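Local coordinates for protein (R)-S-adenosyl-L-methionine hydrolase (Thermus thermophilus, PDB 2CW5) that hydrolyses S-adenosyl-L-methionine to adenosine and L-methionine, working as a homotrimer and lacking the halogenase activity found among its relatives, at residues 10-24 against 132-144. Residues are numbered along the deposited sequence; the frame is centred on the assembly and turned at random.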
ATOM      1  N   PHE C  10       6.437  -5.705   5.545  1.00 20.02           N
ATOM      2  CA  PHE C  10       5.734  -4.911   6.558  1.00 22.30           C
ATOM      3  C   PHE C  10       4.225  -4.803   6.346  1.00 22.24           C
ATOM      4  O   PHE C  10       3.491  -4.539   7.290  1.00 21.11           O
ATOM      5  CB  PHE C  10       6.320  -3.494   6.661  1.00 21.89           C
ATOM      6  CG  PHE C  10       7.739  -3.445   7.164  1.00 25.54           C
ATOM      7  CD1 PHE C  10       8.320  -4.545   7.789  1.00 27.34           C
ATOM      8  CD2 PHE C  10       8.489  -2.280   7.032  1.00 25.93           C
ATOM      9  CE1 PHE C  10       9.629  -4.485   8.279  1.00 27.68           C
ATOM     10  CE2 PHE C  10       9.797  -2.209   7.518  1.00 27.05           C
ATOM     11  CZ  PHE C  10      10.366  -3.313   8.142  1.00 28.54           C
ATOM     12  N   GLY C  11       3.763  -4.990   5.115  1.00 22.06           N
ATOM     13  CA  GLY C  11       2.333  -4.912   4.872  1.00 23.41           C
ATOM     14  C   GLY C  11       1.795  -3.508   4.664  1.00 24.18           C
ATOM     15  O   GLY C  11       2.542  -2.529   4.712  1.00 24.27           O
ATOM     16  N   LEU C  12       0.479  -3.418   4.470  1.00 23.94           N
ATOM     17  CA  LEU C  12      -0.202  -2.157   4.203  1.00 25.35           C
ATOM     18  C   LEU C  12      -1.068  -1.644   5.351  1.00 26.07           C
ATOM     19  O   LEU C  12      -1.729  -0.615   5.213  1.00 24.01           O
ATOM     20  CB  LEU C  12      -1.092  -2.327   2.968  1.00 25.72           C
ATOM     21  CG  LEU C  12      -0.489  -3.123   1.811  1.00 25.03           C
ATOM     22  CD1 LEU C  12      -1.557  -3.388   0.763  1.00 27.22           C
ATOM     23  CD2 LEU C  12       0.681  -2.371   1.214  1.00 26.99           C
ATOM     24  N   GLU C  13      -1.075  -2.355   6.472  1.00 27.91           N
ATOM     25  CA  GLU C  13      -1.900  -1.959   7.612  1.00 30.72           C
ATOM     26  C   GLU C  13      -1.195  -1.088   8.643  1.00 32.15           C
ATOM     27  O   GLU C  13      -1.844  -0.359   9.393  1.00 32.33           O
ATOM     28  CB  GLU C  13      -2.449  -3.201   8.317  1.00 33.31           C
ATOM     29  CG  GLU C  13      -3.498  -3.958   7.534  1.00 38.12           C
ATOM     30  CD  GLU C  13      -4.007  -5.172   8.286  1.00 39.55           C
ATOM     31  OE1 GLU C  13      -3.257  -6.162   8.398  1.00 42.04           O
ATOM     32  OE2 GLU C  13      -5.155  -5.133   8.771  1.00 43.32           O
ATOM     33  N   ASP C  14       0.129  -1.164   8.674  1.00 32.00           N
ATOM     34  CA  ASP C  14       0.922  -0.409   9.636  1.00 31.69           C
ATOM     35  C   ASP C  14       1.731   0.688   8.958  1.00 29.43           C
ATOM     36  O   ASP C  14       1.907   0.683   7.740  1.00 31.18           O
ATOM     37  CB  ASP C  14       1.876  -1.355  10.363  1.00 35.38           C
ATOM     38  CG  ASP C  14       1.163  -2.537  10.987  1.00 38.85           C
ATOM     39  OD1 ASP C  14       0.528  -2.362  12.047  1.00 42.39           O
ATOM     40  OD2 ASP C  14       1.232  -3.643  10.413  1.00 42.10           O
ATOM     41  N   PRO C  15       2.234   1.648   9.743  1.00 25.74           N
ATOM     42  CA  PRO C  15       3.029   2.747   9.192  1.00 24.58           C
ATOM     43  C   PRO C  15       4.532   2.436   9.187  1.00 22.47           C
ATOM     44  O   PRO C  15       5.350   3.341   9.076  1.00 22.20           O
ATOM     45  CB  PRO C  15       2.691   3.899  10.127  1.00 24.68           C
ATOM     46  CG  PRO C  15       2.635   3.199  11.457  1.00 24.91           C
ATOM     47  CD  PRO C  15       1.863   1.920  11.146  1.00 25.72           C
ATOM     48  N   TYR C  16       4.893   1.161   9.291  1.00 23.04           N
ATOM     49  CA  TYR C  16       6.311   0.789   9.324  1.00 23.10           C
ATOM     50  C   TYR C  16       7.103   1.229   8.095  1.00 21.34           C
ATOM     51  O   TYR C  16       8.208   1.761   8.219  1.00 19.45           O
ATOM     52  CB  TYR C  16       6.464  -0.719   9.528  1.00 26.11           C
ATOM     53  CG  TYR C  16       5.714  -1.244  10.731  1.00 31.80           C
ATOM     54  CD1 TYR C  16       5.658  -0.513  11.918  1.00 34.56           C
ATOM     55  CD2 TYR C  16       5.064  -2.477  10.684  1.00 34.42           C
ATOM     56  CE1 TYR C  16       4.969  -0.995  13.033  1.00 38.52           C
ATOM     57  CE2 TYR C  16       4.374  -2.971  11.793  1.00 38.49           C
ATOM     58  CZ  TYR C  16       4.329  -2.224  12.960  1.00 39.07           C
ATOM     59  OH  TYR C  16       3.630  -2.700  14.044  1.00 45.62           O
ATOM     60  N   VAL C  17       6.548   1.025   6.905  1.00 19.60           N
ATOM     61  CA  VAL C  17       7.261   1.435   5.696  1.00 20.04           C
ATOM     62  C   VAL C  17       7.526   2.939   5.725  1.00 20.52           C
ATOM     63  O   VAL C  17       8.634   3.391   5.427  1.00 19.49           O
ATOM     64  CB  VAL C  17       6.458   1.083   4.409  1.00 20.83           C
ATOM     65  CG1 VAL C  17       7.120   1.718   3.184  1.00 20.70           C
ATOM     66  CG2 VAL C  17       6.397  -0.439   4.229  1.00 20.83           C
ATOM     67  N   ALA C  18       6.508   3.709   6.101  1.00 19.59           N
ATOM     68  CA  ALA C  18       6.618   5.160   6.160  1.00 18.96           C
ATOM     69  C   ALA C  18       7.645   5.631   7.188  1.00 19.39           C
ATOM     70  O   ALA C  18       8.347   6.612   6.958  1.00 20.20           O
ATOM     71  CB  ALA C  18       5.260   5.771   6.466  1.00 19.50           C
ATOM     72  N   VAL C  19       7.719   4.948   8.329  1.00 17.77           N
ATOM     73  CA  VAL C  19       8.675   5.320   9.365  1.00 19.30           C
ATOM     74  C   VAL C  19      10.107   5.142   8.859  1.00 18.30           C
ATOM     75  O   VAL C  19      10.972   5.983   9.112  1.00 18.23           O
ATOM     76  CB  VAL C  19       8.466   4.486  10.650  1.00 20.45           C
ATOM     77  CG1 VAL C  19       9.575   4.787  11.661  1.00 22.21           C
ATOM     78  CG2 VAL C  19       7.111   4.818  11.261  1.00 22.82           C
ATOM     79  N   VAL C  20      10.355   4.054   8.135  1.00 17.40           N
ATOM     80  CA  VAL C  20      11.680   3.818   7.582  1.00 18.19           C
ATOM     81  C   VAL C  20      12.008   4.925   6.577  1.00 19.32           C
ATOM     82  O   VAL C  20      13.124   5.449   6.548  1.00 20.63           O
ATOM     83  CB  VAL C  20      11.759   2.442   6.892  1.00 21.29           C
ATOM     84  CG1 VAL C  20      13.048   2.333   6.095  1.00 20.77           C
ATOM     85  CG2 VAL C  20      11.705   1.334   7.948  1.00 20.75           C
ATOM     86  N   LYS C  21      11.031   5.287   5.754  1.00 20.30           N
ATOM     87  CA  LYS C  21      11.234   6.353   4.780  1.00 19.86           C
ATOM     88  C   LYS C  21      11.494   7.682   5.500  1.00 21.59           C
ATOM     89  O   LYS C  21      12.267   8.521   5.027  1.00 20.93           O
ATOM     90  CB  LYS C  21      10.005   6.477   3.877  1.00 22.78           C
ATOM     91  CG  LYS C  21       9.831   5.322   2.906  1.00 23.53           C
ATOM     92  CD  LYS C  21       8.600   5.536   2.036  1.00 26.53           C
ATOM     93  CE  LYS C  21       8.477   4.468   0.972  1.00 25.91           C
ATOM     94  NZ  LYS C  21       7.237   4.658   0.170  1.00 25.87           N
ATOM     95  N   ALA C  22      10.843   7.869   6.647  1.00 19.60           N
ATOM     96  CA  ALA C  22      11.016   9.091   7.429  1.00 21.16           C
ATOM     97  C   ALA C  22      12.433   9.157   7.987  1.00 21.04           C
ATOM     98  O   ALA C  22      13.074  10.204   7.942  1.00 21.76           O
ATOM     99  CB  ALA C  22      10.002   9.136   8.573  1.00 22.02           C
ATOM    100  N   VAL C  23      12.922   8.038   8.518  1.00 21.55           N
ATOM    101  CA  VAL C  23      14.277   8.008   9.060  1.00 23.56           C
ATOM    102  C   VAL C  23      15.276   8.242   7.929  1.00 25.63           C
ATOM    103  O   VAL C  23      16.254   8.965   8.102  1.00 24.91           O
ATOM    104  CB  VAL C  23      14.587   6.660   9.756  1.00 23.11           C
ATOM    105  CG1 VAL C  23      16.056   6.603  10.156  1.00 24.09           C
ATOM    106  CG2 VAL C  23      13.717   6.508  10.996  1.00 24.76           C
ATOM    107  N   LEU C  24      15.022   7.641   6.768  1.00 26.53           N
ATOM    108  CA  LEU C  24      15.910   7.813   5.619  1.00 29.71           C
ATOM    109  C   LEU C  24      15.987   9.279   5.203  1.00 30.72           C
ATOM    110  O   LEU C  24      17.034   9.757   4.769  1.00 33.66           O
ATOM    111  CB  LEU C  24      15.426   6.981   4.425  1.00 29.11           C
ATOM    112  CG  LEU C  24      15.594   5.459   4.478  1.00 30.48           C
ATOM    113  CD1 LEU C  24      15.012   4.843   3.210  1.00 32.39           C
ATOM    114  CD2 LEU C  24      17.065   5.104   4.614  1.00 30.70           C
ATOM    115  N   PHE C 132      12.184  -3.114  16.386  1.00 33.95           N
ATOM    116  CA  PHE C 132      11.929  -2.589  15.045  1.00 30.38           C
ATOM    117  C   PHE C 132      13.270  -2.330  14.355  1.00 29.14           C
ATOM    118  O   PHE C 132      13.673  -1.181  14.174  1.00 27.17           O
ATOM    119  CB  PHE C 132      11.128  -1.280  15.158  1.00 29.09           C
ATOM    120  CG  PHE C 132      10.527  -0.798  13.856  1.00 29.98           C
ATOM    121  CD1 PHE C 132      10.882  -1.374  12.636  1.00 28.35           C
ATOM    122  CD2 PHE C 132       9.611   0.251  13.857  1.00 29.24           C
ATOM    123  CE1 PHE C 132      10.335  -0.912  11.436  1.00 30.28           C
ATOM    124  CE2 PHE C 132       9.060   0.724  12.669  1.00 31.63           C
ATOM    125  CZ  PHE C 132       9.424   0.138  11.451  1.00 31.21           C
ATOM    126  N   HIS C 133      13.961  -3.401  13.969  1.00 27.77           N
ATOM    127  CA  HIS C 133      15.265  -3.264  13.326  1.00 28.10           C
ATOM    128  C   HIS C 133      15.263  -2.419  12.054  1.00 25.79           C
ATOM    129  O   HIS C 133      16.237  -1.726  11.772  1.00 25.40           O
ATOM    130  CB  HIS C 133      15.855  -4.646  13.018  1.00 31.71           C
ATOM    131  CG  HIS C 133      16.189  -5.443  14.240  1.00 35.90           C
ATOM    132  ND1 HIS C 133      15.448  -6.532  14.648  1.00 39.11           N
ATOM    133  CD2 HIS C 133      17.176  -5.296  15.156  1.00 37.93           C
ATOM    134  CE1 HIS C 133      15.964  -7.022  15.761  1.00 39.53           C
ATOM    135  NE2 HIS C 133      17.014  -6.290  16.091  1.00 40.27           N
ATOM    136  N   GLY C 134      14.177  -2.472  11.288  1.00 25.27           N
ATOM    137  CA  GLY C 134      14.118  -1.693  10.063  1.00 24.91           C
ATOM    138  C   GLY C 134      14.328  -0.217  10.342  1.00 23.24           C
ATOM    139  O   GLY C 134      15.040   0.489   9.618  1.00 21.58           O
ATOM    140  N   ARG C 135      13.707   0.238  11.422  1.00 22.76           N
ATOM    141  CA  ARG C 135      13.780   1.628  11.847  1.00 22.59           C
ATOM    142  C   ARG C 135      15.088   1.996  12.544  1.00 22.25           C
ATOM    143  O   ARG C 135      15.732   2.988  12.198  1.00 22.51           O
ATOM    144  CB  ARG C 135      12.627   1.925  12.814  1.00 21.34           C
ATOM    145  CG  ARG C 135      12.585   3.357  13.335  1.00 20.14           C
ATOM    146  CD  ARG C 135      11.527   3.498  14.425  1.00 22.14           C
ATOM    147  NE  ARG C 135      11.963   2.909  15.692  1.00 23.24           N
ATOM    148  CZ  ARG C 135      11.143   2.556  16.679  1.00 23.23           C
ATOM    149  NH1 ARG C 135       9.833   2.719  16.554  1.00 21.42           N
ATOM    150  NH2 ARG C 135      11.638   2.047  17.797  1.00 25.26           N
ATOM    151  N   ASP C 136      15.472   1.192  13.530  1.00 21.69           N
ATOM    152  CA  ASP C 136      16.656   1.485  14.323  1.00 23.20           C
ATOM    153  C   ASP C 136      18.022   1.006  13.840  1.00 23.86           C
ATOM    154  O   ASP C 136      19.035   1.527  14.296  1.00 24.54           O
ATOM    155  CB  ASP C 136      16.423   1.011  15.762  1.00 24.65           C
ATOM    156  CG  ASP C 136      15.160   1.602  16.365  1.00 25.85           C
ATOM    157  OD1 ASP C 136      14.918   2.811  16.173  1.00 28.57           O
ATOM    158  OD2 ASP C 136      14.410   0.866  17.035  1.00 28.46           O
ATOM    159  N   VAL C 137      18.056   0.038  12.925  1.00 23.35           N
ATOM    160  CA  VAL C 137      19.325  -0.479  12.413  1.00 23.36           C
ATOM    161  C   VAL C 137      19.495  -0.366  10.893  1.00 23.69           C
ATOM    162  O   VAL C 137      20.454   0.241  10.409  1.00 25.13           O
ATOM    163  CB  VAL C 137      19.519  -1.972  12.817  1.00 25.23           C
ATOM    164  CG1 VAL C 137      20.822  -2.519  12.215  1.00 25.38           C
ATOM    165  CG2 VAL C 137      19.555  -2.100  14.339  1.00 25.32           C
ATOM    166  N   PHE C 138      18.565  -0.941  10.136  1.00 22.65           N
ATOM    167  CA  PHE C 138      18.675  -0.912   8.679  1.00 23.11           C
ATOM    168  C   PHE C 138      18.517   0.464   8.021  1.00 22.64           C
ATOM    169  O   PHE C 138      19.303   0.820   7.139  1.00 23.15           O
ATOM    170  CB  PHE C 138      17.688  -1.912   8.069  1.00 22.38           C
ATOM    171  CG  PHE C 138      17.958  -3.338   8.468  1.00 21.52           C
ATOM    172  CD1 PHE C 138      19.182  -3.938   8.169  1.00 22.75           C
ATOM    173  CD2 PHE C 138      17.002  -4.078   9.157  1.00 21.65           C
ATOM    174  CE1 PHE C 138      19.447  -5.259   8.555  1.00 22.65           C
ATOM    175  CE2 PHE C 138      17.255  -5.398   9.545  1.00 23.83           C
ATOM    176  CZ  PHE C 138      18.484  -5.988   9.242  1.00 22.06           C
ATOM    177  N   ALA C 139      17.524   1.242   8.448  1.00 22.94           N
ATOM    178  CA  ALA C 139      17.304   2.566   7.863  1.00 20.43           C
ATOM    179  C   ALA C 139      18.516   3.486   8.004  1.00 21.72           C
ATOM    180  O   ALA C 139      18.940   4.116   7.030  1.00 20.91           O
ATOM    181  CB  ALA C 139      16.067   3.229   8.482  1.00 21.12           C
ATOM    182  N   PRO C 140      19.085   3.590   9.218  1.00 20.95           N
ATOM    183  CA  PRO C 140      20.250   4.466   9.370  1.00 22.05           C
ATOM    184  C   PRO C 140      21.440   3.992   8.535  1.00 22.61           C
ATOM    185  O   PRO C 140      22.232   4.800   8.049  1.00 21.75           O
ATOM    186  CB  PRO C 140      20.522   4.429  10.877  1.00 22.74           C
ATOM    187  CG  PRO C 140      19.965   3.097  11.305  1.00 25.51           C
ATOM    188  CD  PRO C 140      18.686   3.008  10.513  1.00 22.74           C
ATOM    189  N   ALA C 141      21.544   2.681   8.357  1.00 20.69           N
ATOM    190  CA  ALA C 141      22.625   2.094   7.575  1.00 21.63           C
ATOM    191  C   ALA C 141      22.446   2.460   6.102  1.00 21.84           C
ATOM    192  O   ALA C 141      23.396   2.861   5.419  1.00 20.58           O
ATOM    193  CB  ALA C 141      22.620   0.578   7.746  1.00 20.06           C
ATOM    194  N   ALA C 142      21.214   2.330   5.623  1.00 20.72           N
ATOM    195  CA  ALA C 142      20.894   2.648   4.238  1.00 21.34           C
ATOM    196  C   ALA C 142      21.140   4.126   3.943  1.00 21.79           C
ATOM    197  O   ALA C 142      21.673   4.473   2.893  1.00 22.39           O
ATOM    198  CB  ALA C 142      19.450   2.288   3.947  1.00 21.91           C
ATOM    199  N   ALA C 143      20.747   4.998   4.868  1.00 21.62           N
ATOM    200  CA  ALA C 143      20.944   6.433   4.676  1.00 23.52           C
ATOM    201  C   ALA C 143      22.445   6.723   4.585  1.00 24.51           C
ATOM    202  O   ALA C 143      22.901   7.475   3.717  1.00 24.18           O
ATOM    203  CB  ALA C 143      20.324   7.204   5.836  1.00 24.97           C
ATOM    204  N   HIS C 144      23.203   6.104   5.486  1.00 23.73           N
ATOM    205  CA  HIS C 144      24.651   6.263   5.533  1.00 24.74           C
ATOM    206  C   HIS C 144      25.254   5.941   4.167  1.00 24.74           C
ATOM    207  O   HIS C 144      26.008   6.737   3.608  1.00 25.39           O
ATOM    208  CB  HIS C 144      25.217   5.337   6.610  1.00 26.37           C
ATOM    209  CG  HIS C 144      26.698   5.433   6.788  1.00 28.65           C
ATOM    210  ND1 HIS C 144      27.593   4.843   5.923  1.00 30.08           N
ATOM    211  CD2 HIS C 144      27.442   6.016   7.758  1.00 27.82           C
ATOM    212  CE1 HIS C 144      28.824   5.050   6.355  1.00 29.63           C
ATOM    213  NE2 HIS C 144      28.760   5.760   7.467  1.00 32.11           N
TER
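Phe132, Phe10 and Tyr16 form a three-ring cluster with two offset edge-to-face pairs: Phe132 turns its edge to the face of Phe10, with ring planes at 83°, and receives the edge of Tyr16 on its own face. Its CZ comes 3.6 Å from Tyr16 CB, and the backbone O of Tyr16 lies in the ring plane at the edge. With CG swung opposite the backbone N (chi1 -167°), Phe132 reaches this place from the N-cap position of helix 133-144. Arg135 CB sits over the centre of the ring, and the aliphatic part of Arg135 runs on across helix 16-24, its CD 3.6 Å from Val19 CG1 and its CG 4.1 Å from Val23 CG2. A bend at chi3 turns the guanidinium back over Phe132 CB, where NE and NH2 grip Asp136 side-on, the NE bond to OD1 being 3.0 Å long and nearly straight; NH1 is hydrogen-bonded to Ser227 O of a neighbouring subunit. Replacing Arg135 by an alanine would probably lose the packing on both valines and leave the Asp136 carboxylate without its side-on mate. Further along, Ala139 CB packs 3.8 Å from Val23 CG1, while Leu24 CD2 lies 3.8 Å from Ala142 CB. Gly134 faces Phe10 and Val20; a CB there would crowd Phe10 CZ. The contact joins two N-terminal-domain helices, crossing at -42°, beside probable active-site residues: Asp9, next to Phe10, and His133, which starts the second helix. Beneath them, Val20 and Phe138 rest on strand 64-68 of the mixed sheet and Leu24 on strand 4-8.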